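F420-H2 Dependent Reductase A (Mycobacterium smegmatis str. MC2 155, PDB 3H96) probably uses the deazaflavin coenzyme F420 in redox reactions and is one of the mycobacterial reductases linked to aflatoxin degradation. Local coordinates at residues Leu34-Gly39 / Thr86-Val91; Gly60-Phe65 / Leu138-Thr143; Phe65-Gly70 / Pro120-Tyr125; Ala76-Leu81 / Thr134-Ala139. All blocks are in the same frame, centred on the assembly; numbering follows the deposited sequence.

Contact 1 (Leu34-Gly39 / Thr86-Val91); sequences LVHHVG and TAQVEV
Strands 34-38 and 86-91 are antiparallel neighbours in a sheet consistent with the FMN-binding split barrel, their short axes 4.8 Å apart and running at 161°. Three backbone bonds define the register. Leu34 and Glu90 grip each other twice: Leu34 N donates to Glu90 O at 3.1 Å, and Glu90 N to Leu34 O at 2.9 Å, each donor lying in the plane of the accepting carbonyl. Leu34 O also receives a C-H...O contact from Val89 CA at 3.1 Å. Two residues further on, His36 N reaches Gln88 O at 2.8 Å, almost along the C=O axis (171°). The intervening backbones bond outward, Val35 and His37 to Thr48 and Ala46 of strand 45-51, Ala87 and Val89 to Val98 and Tyr96 of strand 94-103.

Leu34, His36, Gln88 and Glu90 occupy one face. Glu90 CG stands anti to the carbonyl carbon (chi1 -50°), and its extended chain crosses Leu34 obliquely, bringing OE2 to 3.8 Å from Leu34 CD1. Arg17 of helix 8-18 satisfies OE2 through a salt bridge, which would help keep this buried acid ionised. On the reverse face Val35 CG2 lies 4.4 Å from Val89 CG1.

Contact 2 (Gly60-Phe65 / Leu138-Thr143); sequences GTIYVF and LALTRT
Five backbone hydrogen bonds join 60-65 to 138-143, along the antiparallel strands 61-65 and 137-142. One face of the pair is closely packed, while the threonine pair on the other face and the Gly60/Arg142 end are looser. The tight face carries Ile62, Val64, Leu138 and Leu140. There Leu140 CD1 meets Val64 CG1 at 3.6 Å, the two side chains crossing at about a right angle, while Ile62 CG1, held in the crowded position between backbone N and carbonyl carbon (chi1 63°), comes within 3.8 Å of Leu140 CB. The backbone beneath is equally close: Leu140 N to Ile62 O and Val64 N to Leu138 O both measure 2.8 Å, each donor nearly along the C=O axis.

Across the sheet, Ala139 CB lies 3.7 Å from Tyr63 CE1, but beyond it the contact becomes polar. Thr141 OG1 and Thr61 OG1 are 3.3 Å apart, a weak bond at best, and Thr61 OG1 has a better partner in Asp58. Toward the solvent end, Arg142 N binds Gly60 O from above the carbonyl plane, and a water bridges Gly60 O (2.7 Å) and Leu140 O. The extended Arg142 side chain leads away to a salt bridge with Glu94. An antiparallel pair with one aliphatic face is consistent with the split β-barrel of PNPOX-like flavoproteins.

Contact 3 (Phe65-Gly70 / Pro120-Tyr125); sequences FASKAG and PGFADY
Phe65 ends its strand with its CB turned to helix 121-128, where it meets Phe122 CE1 at 3.9 Å. The two rings are oblique, with planes 64° apart and centroids separated by 5.7 Å. Ala66 then forms the centre of an inverse gamma turn, closed by the weak bond from Ser67 N to Phe65 O, and this swings Ser67 back to the helix. Ser67 rests against two rings that themselves touch, Tyr125 CE2 covering a face of Phe122: its CB lies 3.7 Å from Tyr125 CD2, and its OG 3.7 Å from Phe122 CE1. A second turn follows, in which Gly70 N binds Ser67 O at 2.8 Å. It presents Ala69 to Tyr125 by its backbone: Ala69 CA stands 3.8 Å from the ring centroid and 18° off the normal, a CH-pi contact. The opposite face of that ring lies over Gly121 O, so Tyr125 is sandwiched. Gly70, with positive phi and no side chain, brings its CA within 3.8 Å of Tyr125 CB. Arg133 binds the carbonyls of Ala66 and Ser67. An inverse gamma turn and the turn after it thus dock on two aromatics about one helical turn apart, joining the end of strand 61-65 to helix 121-128.

Contact 4 (Ala76-Leu81 / Thr134-Ala139); sequences AWYYNL and TIPVLA
Helix 76-84 lies against strand 137-142 of the antiparallel sheet and the loop that leads into it, a helix-on-sheet contact without direct polar links between the two segments. The short axes are 10.5 Å apart at 40°, a separation bridged by side chains.

The CH-pi interaction comes first. Tyr78 has CG anti to its backbone N (chi1 162°), which extends the phenol toward Pro136. Pro136 CG sits over one ring face, 3.8 Å from the centroid and 15° off the normal, while Pro136 CB presses on Tyr78 CE1 at 3.4 Å. The ring's hydroxyl binds Glu102 of strand 94-103, a second hold on the phenol.

The apolar side-chain contacts converge on the branched end of Leu138, whose two methyls serve different partners. CD2 approaches the Tyr78 ring at its edge, 3.8 Å from CE1, so that Tyr78 gives one face to Pro136 and its rim to Leu138. CD1 lies near the plane of the Trp77 indole, again at its edge, 3.9 Å from CZ3; Trp77 has CG between its backbone N and carbonyl carbon and slides past Leu138 in the opposite sense. From the next turn of the helix, Leu81 crosses obliquely and places CD1 3.9 Å from Leu138 CD1.

Overall arrangement
Contacts 1 and 2 are two steps in one antiparallel sheet, their centres 11 Å apart, with strand 94-103 running between strands 86-91 and 137-142; Val91 and Ile62 also touch. Contact 4 lays helix 76-84 against that sheet, shares Leu138 and Ala139 with contact 2, and meets contact 1 through Asn80 and His37, which probably hydrogen-bond. Contact 3 shares Phe65 with contact 2 but lies on the other side of the chain's centre from contacts 1 and 2, about 20 Å from contact 1 between centres. Along the chain it is nested within the loop closed by contact 2, whereas contacts 1 and 4 alternate. Sequence-distant parts are thereby interlocked into one compact single-chain domain.

Contact 1 (Leu34-Gly39 / Thr86-Val91)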
loop_
_atom_site.group_PDB
_atom_site.type_symbol
_atom_site.label_atom_id
_atom_site.label_comp_id
_atom_site.label_asym_id
_atom_site.label_seq_id
_atom_site.Cartn_x
_atom_site.Cartn_y
_atom_site.Cartn_z
ATOM N N LEU A 34 -3.979 2.050 6.682
ATOM C CA LEU A 34 -2.998 1.608 7.673
ATOM C C LEU A 34 -2.963 0.090 7.612
ATOM O O LEU A 34 -3.986 -0.598 7.894
ATOM C CB LEU A 34 -3.425 2.013 9.086
ATOM C CG LEU A 34 -3.739 3.498 9.407
ATOM C CD1 LEU A 34 -3.897 3.770 11.008
ATOM C CD2 LEU A 34 -2.729 4.429 8.843
ATOM N N VAL A 35 -1.799 -0.412 7.218
ATOM C CA VAL A 35 -1.615 -1.853 6.989
ATOM C C VAL A 35 -0.953 -2.421 8.220
ATOM O O VAL A 35 0.164 -1.981 8.615
ATOM C CB VAL A 35 -0.748 -2.100 5.751
ATOM C CG1 VAL A 35 -0.419 -3.620 5.599
ATOM C CG2 VAL A 35 -1.400 -1.389 4.461
ATOM N N HIS A 36 -1.607 -3.386 8.856
ATOM C CA HIS A 36 -0.975 -4.077 9.998
ATOM C C HIS A 36 -0.307 -5.303 9.414
ATOM O O HIS A 36 -0.986 -6.123 8.764
ATOM C CB HIS A 36 -2.010 -4.570 11.048
ATOM C CG HIS A 36 -2.680 -3.483 11.817
ATOM N ND1 HIS A 36 -3.452 -2.513 11.215
ATOM C CD2 HIS A 36 -2.742 -3.242 13.149
ATOM C CE1 HIS A 36 -3.936 -1.698 12.133
ATOM N NE2 HIS A 36 -3.537 -2.136 13.319
ATOM N N HIS A 37 0.993 -5.448 9.660
ATOM C CA HIS A 37 1.752 -6.547 9.123
ATOM C C HIS A 37 2.674 -7.082 10.217
ATOM O O HIS A 37 2.825 -6.464 11.313
ATOM C CB HIS A 37 2.537 -6.161 7.826
ATOM C CG HIS A 37 3.371 -4.923 7.962
ATOM N ND1 HIS A 37 4.753 -4.958 8.008
ATOM C CD2 HIS A 37 3.023 -3.617 8.093
ATOM C CE1 HIS A 37 5.215 -3.731 8.186
ATOM N NE2 HIS A 37 4.185 -2.894 8.208
ATOM N N VAL A 38 3.296 -8.222 9.917
ATOM C CA VAL A 38 4.158 -8.838 10.890
ATOM C C VAL A 38 5.431 -9.284 10.205
ATOM O O VAL A 38 5.396 -9.880 9.122
ATOM C CB VAL A 38 3.438 -10.023 11.601
ATOM C CG1 VAL A 38 3.663 -11.327 10.857
ATOM C CG2 VAL A 38 3.914 -10.168 13.057
ATOM N N GLY A 39 6.562 -8.977 10.840
ATOM C CA GLY A 39 7.881 -9.234 10.225
ATOM C C GLY A 39 8.077 -10.710 9.938
ATOM O O GLY A 39 7.956 -11.529 10.850
ATOM N N THR A 86 -2.356 -12.882 4.546
ATOM C CA THR A 86 -3.496 -12.180 5.101
ATOM C C THR A 86 -2.974 -11.093 6.039
ATOM O O THR A 86 -1.851 -11.188 6.508
ATOM C CB THR A 86 -4.455 -13.086 5.947
ATOM O OG1 THR A 86 -3.723 -13.679 7.017
ATOM C CG2 THR A 86 -5.113 -14.182 5.126
ATOM N N ALA A 87 -3.821 -10.102 6.321
ATOM C CA ALA A 87 -3.470 -8.935 7.115
ATOM C C ALA A 87 -4.746 -8.300 7.684
ATOM O O ALA A 87 -5.850 -8.775 7.409
ATOM C CB ALA A 87 -2.682 -7.869 6.256
ATOM N N GLN A 88 -4.565 -7.263 8.455
ATOM C CA GLN A 88 -5.615 -6.423 8.936
ATOM C C GLN A 88 -5.285 -5.024 8.449
ATOM O O GLN A 88 -4.142 -4.633 8.501
ATOM C CB GLN A 88 -5.610 -6.432 10.432
ATOM C CG GLN A 88 -6.795 -5.968 11.108
ATOM C CD GLN A 88 -6.598 -5.870 12.599
ATOM O OE1 GLN A 88 -7.308 -5.262 13.231
ATOM N NE2 GLN A 88 -5.556 -6.492 13.128
ATOM N N VAL A 89 -6.297 -4.289 8.039
ATOM C CA VAL A 89 -6.106 -2.900 7.632
ATOM C C VAL A 89 -7.158 -1.954 8.264
ATOM O O VAL A 89 -8.273 -2.389 8.589
ATOM C CB VAL A 89 -6.266 -2.736 6.054
ATOM C CG1 VAL A 89 -5.171 -3.538 5.278
ATOM C CG2 VAL A 89 -7.649 -3.157 5.582
ATOM N N GLU A 90 -6.815 -0.673 8.366
ATOM C CA GLU A 90 -7.798 0.353 8.620
ATOM C C GLU A 90 -7.967 1.178 7.340
ATOM O O GLU A 90 -7.014 1.658 6.772
ATOM C CB GLU A 90 -7.410 1.211 9.816
ATOM C CG GLU A 90 -7.045 0.343 11.026
ATOM C CD GLU A 90 -6.360 1.115 12.150
ATOM O OE1 GLU A 90 -6.911 2.143 12.596
ATOM O OE2 GLU A 90 -5.280 0.656 12.614
ATOM N N VAL A 91 -9.204 1.302 6.886
ATOM C CA VAL A 91 -9.554 2.073 5.687
ATOM C C VAL A 91 -10.798 2.858 6.119
ATOM O O VAL A 91 -11.729 2.275 6.637
ATOM C CB VAL A 91 -9.877 1.149 4.461
ATOM C CG1 VAL A 91 -10.202 2.021 3.230
ATOM C CG2 VAL A 91 -8.687 0.215 4.144
#

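Contact 2 (Gly60-Phe65 / Leu138-Thr143)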
loop_
_atom_site.group_PDB
_atom_site.type_symbol
_atom_site.label_atom_id
_atom_site.label_comp_id
_atom_site.label_asym_id
_atom_site.label_seq_id
_atom_site.Cartn_x
_atom_site.Cartn_y
_atom_site.Cartn_z
ATOM N N GLY A 60 -14.660 -3.779 -2.148
ATOM C CA GLY A 60 -13.958 -4.577 -1.114
ATOM C C GLY A 60 -12.493 -4.914 -1.425
ATOM O O GLY A 60 -11.759 -5.290 -0.496
ATOM N N THR A 61 -12.038 -4.684 -2.661
ATOM C CA THR A 61 -10.566 -4.861 -3.025
ATOM C C THR A 61 -9.849 -3.518 -3.152
ATOM O O THR A 61 -10.403 -2.625 -3.750
ATOM C CB THR A 61 -10.410 -5.716 -4.326
ATOM O OG1 THR A 61 -10.910 -7.022 -4.059
ATOM C CG2 THR A 61 -8.933 -5.913 -4.754
ATOM N N ILE A 62 -8.638 -3.355 -2.567
ATOM C CA ILE A 62 -7.838 -2.132 -2.757
ATOM C C ILE A 62 -6.480 -2.628 -3.230
ATOM O O ILE A 62 -6.114 -3.781 -2.993
ATOM C CB ILE A 62 -7.748 -1.219 -1.464
ATOM C CG1 ILE A 62 -7.052 -1.920 -0.283
ATOM C CG2 ILE A 62 -9.208 -0.718 -1.034
ATOM C CD1 ILE A 62 -6.698 -0.956 0.946
ATOM N N TYR A 63 -5.743 -1.761 -3.909
ATOM C CA TYR A 63 -4.402 -2.062 -4.390
ATOM C C TYR A 63 -3.396 -1.214 -3.669
ATOM O O TYR A 63 -3.626 -0.013 -3.533
ATOM C CB TYR A 63 -4.336 -1.734 -5.892
ATOM C CG TYR A 63 -5.216 -2.614 -6.673
ATOM C CD1 TYR A 63 -4.947 -3.980 -6.748
ATOM C CD2 TYR A 63 -6.349 -2.117 -7.322
ATOM C CE1 TYR A 63 -5.759 -4.825 -7.494
ATOM C CE2 TYR A 63 -7.163 -2.951 -8.034
ATOM C CZ TYR A 63 -6.865 -4.297 -8.118
ATOM O OH TYR A 63 -7.656 -5.138 -8.881
ATOM N N VAL A 64 -2.291 -1.819 -3.167
ATOM C CA VAL A 64 -1.223 -1.004 -2.579
ATOM C C VAL A 64 0.047 -1.191 -3.418
ATOM O O VAL A 64 0.144 -2.148 -4.196
ATOM C CB VAL A 64 -0.966 -1.303 -1.097
ATOM C CG1 VAL A 64 -2.269 -0.942 -0.217
ATOM C CG2 VAL A 64 -0.762 -2.774 -0.903
ATOM N N PHE A 65 1.007 -0.281 -3.250
ATOM C CA PHE A 65 2.128 -0.193 -4.201
ATOM C C PHE A 65 3.326 -0.256 -3.378
ATOM O O PHE A 65 3.540 0.650 -2.533
ATOM C CB PHE A 65 2.071 1.185 -4.944
ATOM C CG PHE A 65 0.821 1.329 -5.757
ATOM C CD1 PHE A 65 0.751 0.800 -7.096
ATOM C CD2 PHE A 65 -0.343 1.803 -5.166
ATOM C CE1 PHE A 65 -0.427 0.821 -7.799
ATOM C CE2 PHE A 65 -1.554 1.832 -5.904
ATOM C CZ PHE A 65 -1.593 1.359 -7.201
ATOM N N LEU A 138 0.109 -5.070 -4.755
ATOM C CA LEU A 138 -0.643 -6.093 -4.069
ATOM C C LEU A 138 -2.143 -5.707 -4.016
ATOM O O LEU A 138 -2.471 -4.532 -3.843
ATOM C CB LEU A 138 -0.140 -6.231 -2.616
ATOM C CG LEU A 138 1.330 -6.575 -2.391
ATOM C CD1 LEU A 138 1.530 -6.736 -0.882
ATOM C CD2 LEU A 138 1.675 -7.909 -3.027
ATOM N N ALA A 139 -3.003 -6.721 -4.120
ATOM C CA ALA A 139 -4.419 -6.609 -3.932
ATOM C C ALA A 139 -4.788 -7.051 -2.497
ATOM O O ALA A 139 -4.520 -8.193 -2.089
ATOM C CB ALA A 139 -5.137 -7.464 -4.981
ATOM N N LEU A 140 -5.410 -6.149 -1.738
ATOM C CA LEU A 140 -5.908 -6.429 -0.426
ATOM C C LEU A 140 -7.440 -6.593 -0.484
ATOM O O LEU A 140 -8.188 -5.630 -0.687
ATOM C CB LEU A 140 -5.446 -5.318 0.516
ATOM C CG LEU A 140 -3.949 -5.004 0.392
ATOM C CD1 LEU A 140 -3.575 -3.870 1.413
ATOM C CD2 LEU A 140 -3.070 -6.321 0.678
ATOM N N THR A 141 -7.910 -7.825 -0.293
ATOM C CA THR A 141 -9.316 -8.120 -0.510
ATOM C C THR A 141 -10.020 -8.400 0.816
ATOM O O THR A 141 -9.621 -9.325 1.537
ATOM C CB THR A 141 -9.507 -9.335 -1.387
ATOM O OG1 THR A 141 -8.814 -9.133 -2.617
ATOM C CG2 THR A 141 -10.999 -9.529 -1.648
ATOM N N ARG A 142 -11.072 -7.622 1.082
ATOM C CA ARG A 142 -11.789 -7.728 2.336
ATOM C C ARG A 142 -12.349 -9.126 2.529
ATOM O O ARG A 142 -12.980 -9.683 1.663
ATOM C CB ARG A 142 -12.925 -6.704 2.446
ATOM C CG ARG A 142 -13.542 -6.661 3.864
ATOM C CD ARG A 142 -14.517 -5.503 3.939
ATOM N NE ARG A 142 -14.986 -5.367 5.289
ATOM C CZ ARG A 142 -15.392 -4.234 5.812
ATOM N NH1 ARG A 142 -15.454 -3.126 5.075
ATOM N NH2 ARG A 142 -15.799 -4.242 7.058
ATOM N N THR A 143 -12.087 -9.731 3.663
ATOM C CA THR A 143 -12.784 -10.908 4.132
ATOM C C THR A 143 -13.438 -10.594 5.463
ATOM O O THR A 143 -13.166 -9.589 6.098
ATOM C CB THR A 143 -11.877 -12.081 4.397
ATOM O OG1 THR A 143 -10.907 -11.711 5.373
ATOM C CG2 THR A 143 -11.222 -12.570 3.202
HETATM O O HOH W 1 -9.807 -4.053 0.898
#

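Contact 3 (Phe65-Gly70 / Pro120-Tyr125)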
loop_
_atom_site.group_PDB
_atom_site.type_symbol
_atom_site.label_atom_id
_atom_site.label_comp_id
_atom_site.label_asym_id
_atom_site.label_seq_id
_atom_site.Cartn_x
_atom_site.Cartn_y
_atom_site.Cartn_z
ATOM N N PHE A 65 1.007 -0.281 -3.250
ATOM C CA PHE A 65 2.128 -0.193 -4.201
ATOM C C PHE A 65 3.326 -0.256 -3.378
ATOM O O PHE A 65 3.540 0.650 -2.533
ATOM C CB PHE A 65 2.071 1.185 -4.944
ATOM C CG PHE A 65 0.821 1.329 -5.757
ATOM C CD1 PHE A 65 0.751 0.800 -7.096
ATOM C CD2 PHE A 65 -0.343 1.803 -5.166
ATOM C CE1 PHE A 65 -0.427 0.821 -7.799
ATOM C CE2 PHE A 65 -1.554 1.832 -5.904
ATOM C CZ PHE A 65 -1.593 1.359 -7.201
ATOM N N ALA A 66 4.163 -1.259 -3.601
ATOM C CA ALA A 66 5.387 -1.381 -2.781
ATOM C C ALA A 66 6.525 -0.496 -3.301
ATOM O O ALA A 66 7.605 -0.994 -3.656
ATOM C CB ALA A 66 5.808 -2.871 -2.671
ATOM N N SER A 67 6.262 0.799 -3.384
ATOM C CA SER A 67 7.087 1.749 -4.119
ATOM C C SER A 67 8.343 2.205 -3.355
ATOM O O SER A 67 9.426 2.384 -3.943
ATOM C CB SER A 67 6.202 2.966 -4.450
ATOM O OG SER A 67 5.513 3.422 -3.298
ATOM N N LYS A 68 8.210 2.362 -2.047
ATOM C CA LYS A 68 9.338 2.801 -1.206
ATOM C C LYS A 68 10.095 3.991 -1.852
ATOM O O LYS A 68 11.326 4.006 -1.924
ATOM C CB LYS A 68 10.299 1.631 -0.895
ATOM C CG LYS A 68 11.277 1.982 0.215
ATOM C CD LYS A 68 11.710 0.760 0.968
ATOM C CE LYS A 68 13.068 0.302 0.603
ATOM N NZ LYS A 68 14.055 0.834 1.575
ATOM N N ALA A 69 9.316 4.934 -2.376
ATOM C CA ALA A 69 9.823 6.154 -3.018
ATOM C C ALA A 69 10.874 5.846 -4.087
ATOM O O ALA A 69 11.829 6.626 -4.279
ATOM C CB ALA A 69 10.433 7.122 -1.921
ATOM N N GLY A 70 10.737 4.713 -4.764
ATOM C CA GLY A 70 11.625 4.461 -5.911
ATOM C C GLY A 70 13.045 4.086 -5.453
ATOM O O GLY A 70 14.003 4.185 -6.219
ATOM N N PRO A 120 1.550 11.505 -10.450
ATOM C CA PRO A 120 2.633 11.160 -11.385
ATOM C C PRO A 120 4.008 11.000 -10.733
ATOM O O PRO A 120 4.940 10.506 -11.378
ATOM C CB PRO A 120 2.608 12.306 -12.394
ATOM C CG PRO A 120 1.186 12.787 -12.386
ATOM C CD PRO A 120 0.727 12.640 -10.915
ATOM N N GLY A 121 4.157 11.371 -9.455
ATOM C CA GLY A 121 5.335 10.908 -8.684
ATOM C C GLY A 121 5.572 9.375 -8.805
ATOM O O GLY A 121 6.760 8.880 -8.787
ATOM N N PHE A 122 4.473 8.622 -8.925
ATOM C CA PHE A 122 4.603 7.167 -9.097
ATOM C C PHE A 122 5.340 6.804 -10.417
ATOM O O PHE A 122 6.053 5.785 -10.446
ATOM C CB PHE A 122 3.286 6.444 -8.941
ATOM C CG PHE A 122 2.885 6.270 -7.470
ATOM C CD1 PHE A 122 3.179 5.088 -6.787
ATOM C CD2 PHE A 122 2.266 7.315 -6.775
ATOM C CE1 PHE A 122 2.861 4.944 -5.415
ATOM C CE2 PHE A 122 1.972 7.176 -5.400
ATOM C CZ PHE A 122 2.254 5.989 -4.750
ATOM N N ALA A 123 5.183 7.633 -11.460
ATOM C CA ALA A 123 5.907 7.392 -12.705
ATOM C C ALA A 123 7.395 7.661 -12.495
ATOM O O ALA A 123 8.239 6.977 -13.054
ATOM C CB ALA A 123 5.348 8.248 -13.919
ATOM N N ASP A 124 7.724 8.624 -11.648
ATOM C CA ASP A 124 9.143 8.848 -11.343
ATOM C C ASP A 124 9.704 7.649 -10.581
ATOM O O ASP A 124 10.828 7.207 -10.854
ATOM C CB ASP A 124 9.335 10.168 -10.576
ATOM C CG ASP A 124 10.832 10.483 -10.276
ATOM O OD1 ASP A 124 11.606 10.719 -11.233
ATOM O OD2 ASP A 124 11.252 10.450 -9.084
ATOM N N TYR A 125 8.930 7.049 -9.654
ATOM C CA TYR A 125 9.491 5.903 -8.913
ATOM C C TYR A 125 9.857 4.804 -9.889
ATOM O O TYR A 125 10.869 4.129 -9.724
ATOM C CB TYR A 125 8.541 5.325 -7.869
ATOM C CG TYR A 125 8.057 6.336 -6.859
ATOM C CD1 TYR A 125 8.847 7.435 -6.468
ATOM C CD2 TYR A 125 6.822 6.172 -6.268
ATOM C CE1 TYR A 125 8.377 8.354 -5.516
ATOM C CE2 TYR A 125 6.363 7.037 -5.365
ATOM C CZ TYR A 125 7.129 8.117 -4.968
ATOM O OH TYR A 125 6.574 8.972 -4.047
#

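Contact 4 (Ala76-Leu81 / Thr134-Ala139)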
loop_
_atom_site.group_PDB
_atom_site.type_symbol
_atom_site.label_atom_id
_atom_site.label_comp_id
_atom_site.label_asym_id
_atom_site.label_seq_id
_atom_site.Cartn_x
_atom_site.Cartn_y
_atom_site.Cartn_z
ATOM N N ALA A 76 10.008 -3.704 3.565
ATOM C CA ALA A 76 9.827 -4.863 4.365
ATOM C C ALA A 76 8.350 -5.262 4.380
ATOM O O ALA A 76 8.059 -6.454 4.358
ATOM C CB ALA A 76 10.332 -4.664 5.860
ATOM N N TRP A 77 7.418 -4.309 4.452
ATOM C CA TRP A 77 5.987 -4.723 4.510
ATOM C C TRP A 77 5.503 -5.638 3.340
ATOM O O TRP A 77 4.651 -6.521 3.500
ATOM C CB TRP A 77 5.069 -3.533 4.720
ATOM C CG TRP A 77 5.013 -2.520 3.609
ATOM C CD1 TRP A 77 5.677 -1.297 3.575
ATOM C CD2 TRP A 77 4.266 -2.610 2.401
ATOM N NE1 TRP A 77 5.351 -0.627 2.394
ATOM C CE2 TRP A 77 4.510 -1.425 1.662
ATOM C CE3 TRP A 77 3.415 -3.583 1.851
ATOM C CZ2 TRP A 77 3.902 -1.173 0.455
ATOM C CZ3 TRP A 77 2.854 -3.355 0.632
ATOM C CH2 TRP A 77 3.078 -2.144 -0.061
ATOM N N TYR A 78 6.111 -5.458 2.170
ATOM C CA TYR A 78 5.784 -6.216 0.982
ATOM C C TYR A 78 6.003 -7.701 1.267
ATOM O O TYR A 78 5.075 -8.496 1.093
ATOM C CB TYR A 78 6.597 -5.715 -0.231
ATOM C CG TYR A 78 6.631 -6.732 -1.364
ATOM C CD1 TYR A 78 5.508 -6.973 -2.147
ATOM C CD2 TYR A 78 7.792 -7.486 -1.625
ATOM C CE1 TYR A 78 5.518 -7.965 -3.123
ATOM C CE2 TYR A 78 7.809 -8.488 -2.622
ATOM C CZ TYR A 78 6.678 -8.702 -3.361
ATOM O OH TYR A 78 6.669 -9.643 -4.346
ATOM N N TYR A 79 7.200 -8.072 1.766
ATOM C CA TYR A 79 7.548 -9.468 2.051
ATOM C C TYR A 79 6.695 -9.948 3.204
ATOM O O TYR A 79 6.335 -11.132 3.272
ATOM C CB TYR A 79 9.045 -9.577 2.436
ATOM C CG TYR A 79 9.899 -9.241 1.254
ATOM C CD1 TYR A 79 9.997 -10.134 0.162
ATOM C CD2 TYR A 79 10.539 -8.045 1.180
ATOM C CE1 TYR A 79 10.760 -9.819 -0.941
ATOM C CE2 TYR A 79 11.296 -7.710 0.111
ATOM C CZ TYR A 79 11.419 -8.597 -0.943
ATOM O OH TYR A 79 12.124 -8.245 -2.042
ATOM N N ASN A 80 6.447 -9.057 4.172
ATOM C CA ASN A 80 5.630 -9.454 5.337
ATOM C C ASN A 80 4.229 -9.875 4.894
ATOM O O ASN A 80 3.709 -10.923 5.318
ATOM C CB ASN A 80 5.532 -8.275 6.285
ATOM C CG ASN A 80 6.872 -7.995 7.004
ATOM O OD1 ASN A 80 7.830 -8.724 6.848
ATOM N ND2 ASN A 80 6.930 -6.918 7.741
ATOM N N LEU A 81 3.604 -9.055 4.039
ATOM C CA LEU A 81 2.244 -9.374 3.565
ATOM C C LEU A 81 2.159 -10.640 2.695
ATOM O O LEU A 81 1.319 -11.503 2.963
ATOM C CB LEU A 81 1.622 -8.177 2.850
ATOM C CG LEU A 81 1.306 -6.928 3.702
ATOM C CD1 LEU A 81 0.521 -5.886 2.840
ATOM C CD2 LEU A 81 0.428 -7.403 4.858
ATOM N N THR A 134 10.913 -4.252 -10.474
ATOM C CA THR A 134 9.542 -3.874 -10.844
ATOM C C THR A 134 8.802 -3.677 -9.533
ATOM O O THR A 134 8.869 -4.556 -8.645
ATOM C CB THR A 134 8.891 -5.029 -11.582
ATOM O OG1 THR A 134 9.531 -5.109 -12.860
ATOM C CG2 THR A 134 7.322 -4.793 -11.842
ATOM N N ILE A 135 8.149 -2.514 -9.391
ATOM C CA ILE A 135 7.445 -2.091 -8.137
ATOM C C ILE A 135 6.245 -3.005 -7.979
ATOM O O ILE A 135 5.362 -3.048 -8.876
ATOM C CB ILE A 135 7.121 -0.568 -8.183
ATOM C CG1 ILE A 135 8.462 0.180 -8.019
ATOM C CG2 ILE A 135 6.247 -0.091 -7.003
ATOM C CD1 ILE A 135 8.353 1.701 -8.306
ATOM N N PRO A 136 6.227 -3.770 -6.859
ATOM C CA PRO A 136 5.111 -4.691 -6.722
ATOM C C PRO A 136 3.776 -3.998 -6.473
ATOM O O PRO A 136 3.687 -2.939 -5.787
ATOM C CB PRO A 136 5.495 -5.578 -5.530
ATOM C CG PRO A 136 7.077 -5.489 -5.460
ATOM C CD PRO A 136 7.375 -4.088 -5.971
ATOM N N VAL A 137 2.727 -4.570 -7.055
ATOM C CA VAL A 137 1.372 -4.152 -6.649
ATOM C C VAL A 137 0.686 -5.316 -5.937
ATOM O O VAL A 137 0.653 -6.430 -6.473
ATOM C CB VAL A 137 0.583 -3.694 -7.905
ATOM C CG1 VAL A 137 -0.919 -3.358 -7.611
ATOM C CG2 VAL A 137 1.243 -2.466 -8.470
ATOM N N LEU A 138 0.109 -5.070 -4.755
ATOM C CA LEU A 138 -0.643 -6.093 -4.069
ATOM C C LEU A 138 -2.143 -5.707 -4.016
ATOM O O LEU A 138 -2.471 -4.532 -3.843
ATOM C CB LEU A 138 -0.140 -6.231 -2.616
ATOM C CG LEU A 138 1.330 -6.575 -2.391
ATOM C CD1 LEU A 138 1.530 -6.736 -0.882
ATOM C CD2 LEU A 138 1.675 -7.909 -3.027
ATOM N N ALA A 139 -3.003 -6.721 -4.120
ATOM C CA ALA A 139 -4.419 -6.609 -3.932
ATOM C C ALA A 139 -4.788 -7.051 -2.497
ATOM O O ALA A 139 -4.520 -8.193 -2.089
ATOM C CB ALA A 139 -5.137 -7.464 -4.981
#